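Local coordinates for protein dihydrodipicolinate synthase (Bacillus anthracis, PDB 1XKY) that probably catalyses the condensation of pyruvate with aspartate semialdehyde, the step that commits carbon to lysine biosynthesis, in a TIM-barrel active site, at residues I30-T35 with K67-R72; L143-G148 with I171-G176; S259-K264 with L282-E287. One frame throughout, in Å; residues are numbered along the deposited sequence.

How the contacts relate
The three contacts sample one TIM barrel at different depths. Contact 2 joins two adjacent strands of the barrel wall, with its centre about 10 Å from the centre of the chain; its inward-facing Tyr-144 and Lys-172 probably belong to the active site. Contact 1 lies on the opposite side of the chain's centre, where two outer helices meet, its centre about 25 Å from that of contact 2. Contact 3, about 23 Å from contact 2 between centres, lies near the C-terminal helix. Contacts 1 and 3 approach to about 8 Å at their nearest atoms without touching, yet Leu-70 and Lys-264 both reach Thr-22. A bound potassium ion lies about 9 Å from the side chain of Ile-171.

Contact 1. Residues I30-T35 with K67-R72; sequences IDFAKT and KVALYR
Ile-30 and Phe-32 meet Leu-70 and Ala-69 in a mainly apolar contact, without a hydrogen bond across it, in which the side chains of the loop before one helix and of its first turn lean on the flank of another. Ile-30 turns CG1 to lie beside its own backbone N, and chi2 of 175° then carries CD1 outward to Leu-70 CB, 4.2 Å away. The other branch of Ile-30, CG2, is used within its own segment: it sits 3.6 Å above the plane of the Phe-32 ring, over its centre, and so packs one face of that ring. The rim of the ring meets the second helix. CE2 lies 4.0 Å from Ala-69 O, which is near the ring plane, while CZ touches Ala-69 CB at 4.2 Å. Leu-70 has CG anti to its backbone N (chi1 -176°), and its CD1 ends 4.3 Å from Thr-35 CG2.

The side-chain hydrogen bonds of Asp-31 and Thr-35 serve the start of helix 32-44. Asp-31 caps it, OD1 accepting from Lys-34 N at 3.0 Å, with the donor above the carboxylate plane. Thr-35 OG1 donates to Asp-31 O at 2.8 Å. That oxygen also takes the backbone N-H of Thr-35, so the hydroxyl is tied down and the methyl is left to face Leu-70.

Further along helix 64-78, His-73 packs edge-to-face with Phe-32. Lys-34 makes a salt bridge with Asp-273, away from the interface. Beneath the two helices, Leu-70 continues inward to Val-52 on strand 49-52, while Tyr-71 leans on helix 93-105, the next one round the barrel.

Contact 2. Residues L143-G148 with I171-G176; sequences LYNVPG and IKDAGG
Tyr-144 and Lys-172 run alongside each other in the same direction, with the lysine chain laid over one face of the phenol ring. Lys-172 is extended from CB to NZ, its CG anti to the backbone N (chi1 174°), and CD stands 3.7 Å from the ring centroid in a CH-pi contact displaced toward the rim. NZ ends 3.4 Å from Tyr-144 OH. Val-146 CG1 packs over the centre of the opposite face, and Ala-174 CB meets the ring edge in plane, so the ring is held on three sides.

On the other face of the sheet, Asn-145 ND2 donates to Asp-173 OD1 at 3.0 Å. The bond is nearly straight (166°) and lies in the amide plane, yet it meets OD1 from above the carboxylate plane; the two planes are 73° apart. OD1 also accepts from Gly-175 N at 2.9 Å, an Asx turn that fixes the carboxylate. Asn-145 OD1 is bound by Ile-154 N, which anchors the far end of the amide.

Behind these side chains, the backbones run parallel in register. Lys-172 N to Leu-143 O (2.7 Å), Asn-145 N to Lys-172 O (2.9 Å) and Ala-174 N to Asn-145 O (2.8 Å) form the ladder, and beyond it a water bridges Gly-148 N and Ala-174 O. Leu-143 and Ile-171 face helix 156-163, part of the connection between the two strands.

This is the beta-alpha-beta crossover of a TIM barrel. A lysine near the end of its sixth strand is consistent with the Schiff-base lysine of this family, with Tyr-144 as its active-site neighbour.

Contact 3. Residues S259-K264 with L282-E287; sequences SPTPVK and LPLTEE
Thr-261 OG1 has two possible acceptors for its one proton. Across the contact, Leu-282 O lies 3.5 Å from Thr-261 OG1, a weak hydrogen bond and not a settled one; the alternative, Pro-258 O, is itself a weak partner. With chi1 of -63°, OG1 sits beside the backbone N and CG2 anti to it, which turns the methyl toward segment 282-284.

Thr-261 CG2 lies 3.0 Å from Leu-282 O and 3.3 Å from Leu-284 CD1, the latter tighter than usual van der Waals contact. Distances this short make the exact placing of the methyl groups doubtful, although the neighbourhood is clear. Thr-261 and Leu-284 pass one another with their side chains heading opposite ways, and the first torsion of Leu-284 (chi1 -96°) lies away from a staggered value. The same CD1 reaches Pro-262, 4.2 Å from its CG; the side chains of Pro-262 and Leu-284 cross at about a right angle.

Firmer bonds hold each segment. In the first turn of helix 261-269, Lys-264 N donates to Pro-260 O at 3.0 Å, just after a cis peptide bond between Ser-259 and Pro-260. Lys-264 NZ is gripped by Glu-58 and by the carbonyl oxygens of Thr-22 and Ser-276. Thr-285 and Glu-288 form a capping box at the N-terminus of helix 286-297. Leu-282, whose side chain starts out away from segment 259-264, packs on Gly-125 of the second subunit.

The contact joins helix 261-269 to the loop leading into C-terminal helix 286-297, in the helical part of the chain that follows the eight barrel strands. Its firmer polar bonds lie within the segments or outside them; helix start and loop meet mainly through apolar packing, plus one weak hydroxyl bond whose proton has a second possible acceptor.

Contact 1. Residues I30-T35 with K67-R72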
loop_
_atom_site.group_PDB
_atom_site.type_symbol
_atom_site.label_atom_id
_atom_site.label_comp_id
_atom_site.label_asym_id
_atom_site.label_seq_id
_atom_site.Cartn_x
_atom_site.Cartn_y
_atom_site.Cartn_z
ATOM N N ILE A 30 -13.300 24.661 -25.764
ATOM C CA ILE A 30 -14.601 24.427 -25.143
ATOM C C ILE A 30 -15.730 24.570 -26.172
ATOM O O ILE A 30 -15.816 25.583 -26.871
ATOM C CB ILE A 30 -14.867 25.384 -23.949
ATOM C CG1 ILE A 30 -13.872 25.107 -22.811
ATOM C CG2 ILE A 30 -16.316 25.227 -23.456
ATOM C CD1 ILE A 30 -13.961 26.070 -21.630
ATOM N N ASP A 31 -16.588 23.555 -26.252
ATOM C CA ASP A 31 -17.758 23.600 -27.121
ATOM C C ASP A 31 -18.985 23.957 -26.294
ATOM O O ASP A 31 -19.540 23.112 -25.583
ATOM C CB ASP A 31 -17.956 22.265 -27.831
ATOM C CG ASP A 31 -18.916 22.372 -28.998
ATOM O OD1 ASP A 31 -20.031 22.908 -28.819
ATOM O OD2 ASP A 31 -18.540 21.916 -30.091
ATOM N N PHE A 32 -19.398 25.217 -26.384
ATOM C CA PHE A 32 -20.480 25.722 -25.540
ATOM C C PHE A 32 -21.849 25.147 -25.922
ATOM O O PHE A 32 -22.655 24.849 -25.041
ATOM C CB PHE A 32 -20.472 27.254 -25.522
ATOM C CG PHE A 32 -19.259 27.821 -24.840
ATOM C CD1 PHE A 32 -18.126 28.152 -25.567
ATOM C CD2 PHE A 32 -19.231 27.964 -23.466
ATOM C CE1 PHE A 32 -16.992 28.660 -24.930
ATOM C CE2 PHE A 32 -18.108 28.469 -22.827
ATOM C CZ PHE A 32 -16.988 28.815 -23.559
ATOM N N ALA A 33 -22.089 24.944 -27.218
ATOM C CA ALA A 33 -23.334 24.324 -27.675
ATOM C C ALA A 33 -23.470 22.881 -27.175
ATOM O O ALA A 33 -24.553 22.470 -26.759
ATOM C CB ALA A 33 -23.434 24.365 -29.202
ATOM N N LYS A 34 -22.382 22.114 -27.216
ATOM C CA LYS A 34 -22.384 20.753 -26.655
ATOM C C LYS A 34 -22.569 20.778 -25.135
ATOM O O LYS A 34 -23.223 19.902 -24.570
ATOM C CB LYS A 34 -21.096 19.999 -27.020
ATOM C CG LYS A 34 -21.019 19.599 -28.484
ATOM C CD LYS A 34 -19.696 18.920 -28.855
ATOM C CE LYS A 34 -19.830 18.192 -30.209
ATOM N NZ LYS A 34 -18.686 17.258 -30.482
ATOM N N THR A 35 -21.994 21.783 -24.478
ATOM C CA THR A 35 -22.188 21.959 -23.039
ATOM C C THR A 35 -23.670 22.185 -22.720
ATOM O O THR A 35 -24.205 21.569 -21.804
ATOM C CB THR A 35 -21.327 23.114 -22.481
ATOM O OG1 THR A 35 -19.943 22.875 -22.778
ATOM C CG2 THR A 35 -21.495 23.241 -20.976
ATOM N N LYS A 67 -12.089 28.410 -17.419
ATOM C CA LYS A 67 -12.886 28.000 -16.274
ATOM C C LYS A 67 -14.031 28.983 -16.035
ATOM O O LYS A 67 -15.175 28.573 -15.955
ATOM C CB LYS A 67 -12.014 27.856 -15.023
ATOM C CG LYS A 67 -11.065 26.672 -15.075
ATOM C CD LYS A 67 -10.150 26.649 -13.861
ATOM C CE LYS A 67 -9.202 25.481 -13.927
ATOM N NZ LYS A 67 -8.128 25.569 -12.922
ATOM N N VAL A 68 -13.708 30.272 -15.953
ATOM C CA VAL A 68 -14.696 31.317 -15.656
ATOM C C VAL A 68 -15.759 31.420 -16.760
ATOM O O VAL A 68 -16.937 31.559 -16.463
ATOM C CB VAL A 68 -14.020 32.708 -15.421
ATOM C CG1 VAL A 68 -15.078 33.821 -15.273
ATOM C CG2 VAL A 68 -13.093 32.666 -14.195
ATOM N N ALA A 69 -15.344 31.340 -18.022
ATOM C CA ALA A 69 -16.297 31.299 -19.142
ATOM C C ALA A 69 -17.228 30.082 -19.041
ATOM O O ALA A 69 -18.442 30.184 -19.271
ATOM C CB ALA A 69 -15.558 31.289 -20.469
ATOM N N LEU A 70 -16.642 28.937 -18.697
ATOM C CA LEU A 70 -17.389 27.700 -18.513
ATOM C C LEU A 70 -18.389 27.802 -17.364
ATOM O O LEU A 70 -19.543 27.379 -17.513
ATOM C CB LEU A 70 -16.430 26.518 -18.282
ATOM C CG LEU A 70 -17.066 25.127 -18.171
ATOM C CD1 LEU A 70 -17.783 24.748 -19.457
ATOM C CD2 LEU A 70 -16.004 24.080 -17.813
ATOM N N TYR A 71 -17.954 28.349 -16.224
ATOM C CA TYR A 71 -18.857 28.553 -15.086
ATOM C C TYR A 71 -20.036 29.431 -15.507
ATOM O O TYR A 71 -21.198 29.114 -15.225
ATOM C CB TYR A 71 -18.173 29.244 -13.893
ATOM C CG TYR A 71 -16.930 28.589 -13.328
ATOM C CD1 TYR A 71 -16.716 27.206 -13.407
ATOM C CD2 TYR A 71 -15.971 29.362 -12.676
ATOM C CE1 TYR A 71 -15.554 26.630 -12.879
ATOM C CE2 TYR A 71 -14.822 28.796 -12.138
ATOM C CZ TYR A 71 -14.613 27.434 -12.240
ATOM O OH TYR A 71 -13.453 26.895 -11.705
ATOM N N ARG A 72 -19.713 30.541 -16.170
ATOM C CA ARG A 72 -20.712 31.527 -16.567
ATOM C C ARG A 72 -21.753 30.913 -17.505
ATOM O O ARG A 72 -22.946 31.131 -17.335
ATOM C CB ARG A 72 -20.030 32.728 -17.227
ATOM C CG ARG A 72 -20.966 33.840 -17.619
ATOM C CD ARG A 72 -20.271 34.869 -18.499
ATOM N NE ARG A 72 -19.333 35.697 -17.742
ATOM C CZ ARG A 72 -18.004 35.653 -17.834
ATOM N NH1 ARG A 72 -17.389 34.813 -18.668
ATOM N NH2 ARG A 72 -17.275 36.472 -17.080
#

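Contact 2. Residues L143-G148 with I171-G176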
loop_
_atom_site.group_PDB
_atom_site.type_symbol
_atom_site.label_atom_id
_atom_site.label_comp_id
_atom_site.label_asym_id
_atom_site.label_seq_id
_atom_site.Cartn_x
_atom_site.Cartn_y
_atom_site.Cartn_z
ATOM N N LEU A 143 -15.936 20.407 0.507
ATOM C CA LEU A 143 -14.589 19.867 0.503
ATOM C C LEU A 143 -14.534 18.615 -0.370
ATOM O O LEU A 143 -15.536 17.922 -0.548
ATOM C CB LEU A 143 -14.165 19.517 1.927
ATOM C CG LEU A 143 -14.197 20.609 2.990
ATOM C CD1 LEU A 143 -13.846 19.997 4.334
ATOM C CD2 LEU A 143 -13.250 21.742 2.656
ATOM N N TYR A 144 -13.355 18.319 -0.903
ATOM C CA TYR A 144 -13.167 17.144 -1.737
ATOM C C TYR A 144 -11.940 16.379 -1.256
ATOM O O TYR A 144 -10.801 16.826 -1.435
ATOM C CB TYR A 144 -13.055 17.573 -3.205
ATOM C CG TYR A 144 -12.902 16.470 -4.239
ATOM C CD1 TYR A 144 -13.121 15.125 -3.933
ATOM C CD2 TYR A 144 -12.584 16.796 -5.559
ATOM C CE1 TYR A 144 -12.994 14.139 -4.903
ATOM C CE2 TYR A 144 -12.454 15.817 -6.532
ATOM C CZ TYR A 144 -12.659 14.494 -6.199
ATOM O OH TYR A 144 -12.533 13.530 -7.175
ATOM N N ASN A 145 -12.199 15.236 -0.620
ATOM C CA ASN A 145 -11.154 14.315 -0.175
ATOM C C ASN A 145 -10.904 13.279 -1.273
ATOM O O ASN A 145 -11.817 12.543 -1.669
ATOM C CB ASN A 145 -11.590 13.618 1.118
ATOM C CG ASN A 145 -10.532 12.688 1.674
ATOM O OD1 ASN A 145 -9.377 13.072 1.860
ATOM N ND2 ASN A 145 -10.925 11.452 1.943
ATOM N N VAL A 146 -9.675 13.251 -1.778
ATOM C CA VAL A 146 -9.327 12.385 -2.900
ATOM C C VAL A 146 -7.860 11.937 -2.820
ATOM O O VAL A 146 -7.016 12.357 -3.629
ATOM C CB VAL A 146 -9.694 13.053 -4.248
ATOM C CG1 VAL A 146 -8.912 14.358 -4.474
ATOM C CG2 VAL A 146 -9.524 12.079 -5.409
ATOM N N PRO A 147 -7.548 11.088 -1.818
ATOM C CA PRO A 147 -6.176 10.617 -1.617
ATOM C C PRO A 147 -5.632 9.860 -2.822
ATOM O O PRO A 147 -4.424 9.843 -3.042
ATOM C CB PRO A 147 -6.297 9.697 -0.387
ATOM C CG PRO A 147 -7.728 9.313 -0.345
ATOM C CD PRO A 147 -8.457 10.516 -0.804
ATOM N N GLY A 148 -6.526 9.242 -3.590
ATOM C CA GLY A 148 -6.164 8.589 -4.842
ATOM C C GLY A 148 -5.653 9.513 -5.943
ATOM O O GLY A 148 -5.152 9.027 -6.957
ATOM N N ILE A 171 -18.919 17.519 2.201
ATOM C CA ILE A 171 -17.687 16.919 1.704
ATOM C C ILE A 171 -18.013 15.831 0.678
ATOM O O ILE A 171 -18.953 15.045 0.859
ATOM C CB ILE A 171 -16.791 16.370 2.856
ATOM C CG1 ILE A 171 -15.480 15.780 2.307
ATOM C CG2 ILE A 171 -17.549 15.352 3.704
ATOM C CD1 ILE A 171 -14.402 15.636 3.354
ATOM N N LYS A 172 -17.275 15.848 -0.427
ATOM C CA LYS A 172 -17.229 14.727 -1.363
ATOM C C LYS A 172 -16.087 13.839 -0.888
ATOM O O LYS A 172 -14.927 14.234 -0.960
ATOM C CB LYS A 172 -16.969 15.220 -2.799
ATOM C CG LYS A 172 -16.758 14.104 -3.822
ATOM C CD LYS A 172 -16.394 14.636 -5.195
ATOM C CE LYS A 172 -16.161 13.485 -6.188
ATOM N NZ LYS A 172 -15.846 13.982 -7.562
ATOM N N ASP A 173 -16.410 12.653 -0.384
ATOM C CA ASP A 173 -15.381 11.771 0.175
ATOM C C ASP A 173 -15.045 10.623 -0.772
ATOM O O ASP A 173 -15.731 9.596 -0.789
ATOM C CB ASP A 173 -15.811 11.229 1.550
ATOM C CG ASP A 173 -14.649 10.597 2.318
ATOM O OD1 ASP A 173 -13.625 10.245 1.688
ATOM O OD2 ASP A 173 -14.762 10.444 3.554
ATOM N N ALA A 174 -13.976 10.802 -1.549
ATOM C CA ALA A 174 -13.462 9.745 -2.425
ATOM C C ALA A 174 -12.313 8.943 -1.784
ATOM O O ALA A 174 -11.484 8.346 -2.482
ATOM C CB ALA A 174 -13.033 10.331 -3.757
ATOM N N GLY A 175 -12.273 8.909 -0.456
ATOM C CA GLY A 175 -11.276 8.113 0.264
ATOM C C GLY A 175 -11.488 6.611 0.153
ATOM O O GLY A 175 -10.590 5.834 0.477
ATOM N N GLY A 176 -12.682 6.203 -0.275
ATOM C CA GLY A 176 -13.007 4.797 -0.478
ATOM C C GLY A 176 -13.316 4.044 0.802
ATOM O O GLY A 176 -13.384 2.823 0.799
HETATM O O HOH W 1 -9.317 8.836 -3.898
#

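Contact 3. Residues S259-K264 with L282-E287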
loop_
_atom_site.group_PDB
_atom_site.type_symbol
_atom_site.label_atom_id
_atom_site.label_comp_id
_atom_site.label_asym_id
_atom_site.label_seq_id
_atom_site.Cartn_x
_atom_site.Cartn_y
_atom_site.Cartn_z
ATOM N N SER A 259 -9.749 8.565 -16.531
ATOM C CA SER A 259 -10.931 9.414 -16.606
ATOM C C SER A 259 -10.548 10.874 -16.820
ATOM O O SER A 259 -9.634 11.387 -16.172
ATOM C CB SER A 259 -11.775 9.271 -15.339
ATOM O OG SER A 259 -13.001 9.972 -15.461
ATOM N N PRO A 260 -11.251 11.539 -17.730
ATOM C CA PRO A 260 -12.664 11.237 -17.983
ATOM C C PRO A 260 -12.867 10.582 -19.344
ATOM O O PRO A 260 -13.979 10.591 -19.873
ATOM C CB PRO A 260 -13.320 12.618 -17.962
ATOM C CG PRO A 260 -12.243 13.545 -18.400
ATOM C CD PRO A 260 -10.961 12.977 -17.858
ATOM N N THR A 261 -11.799 10.019 -19.901
ATOM C CA THR A 261 -11.738 9.740 -21.330
ATOM C C THR A 261 -12.745 8.664 -21.727
ATOM O O THR A 261 -13.370 8.746 -22.784
ATOM C CB THR A 261 -10.317 9.311 -21.738
ATOM O OG1 THR A 261 -9.401 10.385 -21.488
ATOM C CG2 THR A 261 -10.229 9.119 -23.244
ATOM N N PRO A 262 -12.894 7.658 -20.872
ATOM C CA PRO A 262 -13.940 6.643 -21.054
ATOM C C PRO A 262 -15.387 7.170 -21.013
ATOM O O PRO A 262 -16.194 6.797 -21.870
ATOM C CB PRO A 262 -13.664 5.648 -19.913
ATOM C CG PRO A 262 -12.218 5.830 -19.604
ATOM C CD PRO A 262 -11.990 7.303 -19.765
ATOM N N VAL A 263 -15.710 8.038 -20.057
ATOM C CA VAL A 263 -17.074 8.569 -19.958
ATOM C C VAL A 263 -17.426 9.490 -21.134
ATOM O O VAL A 263 -18.540 9.413 -21.664
ATOM C CB VAL A 263 -17.380 9.215 -18.561
ATOM C CG1 VAL A 263 -16.672 10.537 -18.371
ATOM C CG2 VAL A 263 -18.895 9.373 -18.373
ATOM N N LYS A 264 -16.469 10.312 -21.575
ATOM C CA LYS A 264 -16.638 11.098 -22.802
ATOM C C LYS A 264 -16.912 10.224 -24.022
ATOM O O LYS A 264 -17.763 10.549 -24.836
ATOM C CB LYS A 264 -15.408 11.966 -23.090
ATOM C CG LYS A 264 -15.286 13.175 -22.204
ATOM C CD LYS A 264 -14.345 14.205 -22.809
ATOM C CE LYS A 264 -14.574 15.568 -22.215
ATOM N NZ LYS A 264 -13.585 16.567 -22.707
ATOM N N LEU A 282 -5.239 11.119 -23.360
ATOM C CA LEU A 282 -5.349 10.704 -24.757
ATOM C C LEU A 282 -6.698 10.065 -25.053
ATOM O O LEU A 282 -7.357 9.550 -24.147
ATOM C CB LEU A 282 -4.248 9.688 -25.093
ATOM C CG LEU A 282 -2.784 10.135 -25.120
ATOM C CD1 LEU A 282 -1.870 8.951 -25.376
ATOM C CD2 LEU A 282 -2.548 11.194 -26.159
ATOM N N PRO A 283 -7.104 10.063 -26.336
ATOM C CA PRO A 283 -8.253 9.250 -26.732
ATOM C C PRO A 283 -8.044 7.769 -26.421
ATOM O O PRO A 283 -6.913 7.295 -26.401
ATOM C CB PRO A 283 -8.322 9.436 -28.255
ATOM C CG PRO A 283 -7.547 10.634 -28.548
ATOM C CD PRO A 283 -6.545 10.823 -27.467
ATOM N N LEU A 284 -9.139 7.059 -26.190
ATOM C CA LEU A 284 -9.109 5.606 -26.073
ATOM C C LEU A 284 -8.518 4.995 -27.341
ATOM O O LEU A 284 -8.771 5.484 -28.443
ATOM C CB LEU A 284 -10.527 5.060 -25.872
ATOM C CG LEU A 284 -11.042 4.770 -24.464
ATOM C CD1 LEU A 284 -10.699 5.845 -23.510
ATOM C CD2 LEU A 284 -12.548 4.547 -24.509
ATOM N N THR A 285 -7.730 3.936 -27.186
ATOM C CA THR A 285 -7.333 3.132 -28.329
ATOM C C THR A 285 -8.571 2.427 -28.852
ATOM O O THR A 285 -9.613 2.399 -28.186
ATOM C CB THR A 285 -6.254 2.076 -27.985
ATOM O OG1 THR A 285 -6.769 1.123 -27.050
ATOM C CG2 THR A 285 -5.031 2.738 -27.413
ATOM N N GLU A 286 -8.454 1.860 -30.048
ATOM C CA GLU A 286 -9.533 1.078 -30.627
ATOM C C GLU A 286 -9.864 -0.115 -29.737
ATOM O O GLU A 286 -11.021 -0.498 -29.620
ATOM C CB GLU A 286 -9.160 0.599 -32.036
ATOM C CG GLU A 286 -10.235 -0.256 -32.717
ATOM C CD GLU A 286 -11.532 0.501 -32.998
ATOM O OE1 GLU A 286 -12.563 -0.163 -33.240
ATOM O OE2 GLU A 286 -11.530 1.753 -32.983
ATOM N N GLU A 287 -8.845 -0.685 -29.108
ATOM C CA GLU A 287 -9.024 -1.825 -28.205
ATOM C C GLU A 287 -9.778 -1.415 -26.933
ATOM O O GLU A 287 -10.700 -2.111 -26.499
ATOM C CB GLU A 287 -7.664 -2.446 -27.849
ATOM C CG GLU A 287 -6.940 -3.114 -29.036
ATOM C CD GLU A 287 -6.269 -2.138 -30.017
ATOM O OE1 GLU A 287 -6.124 -0.927 -29.712
ATOM O OE2 GLU A 287 -5.877 -2.596 -31.114
#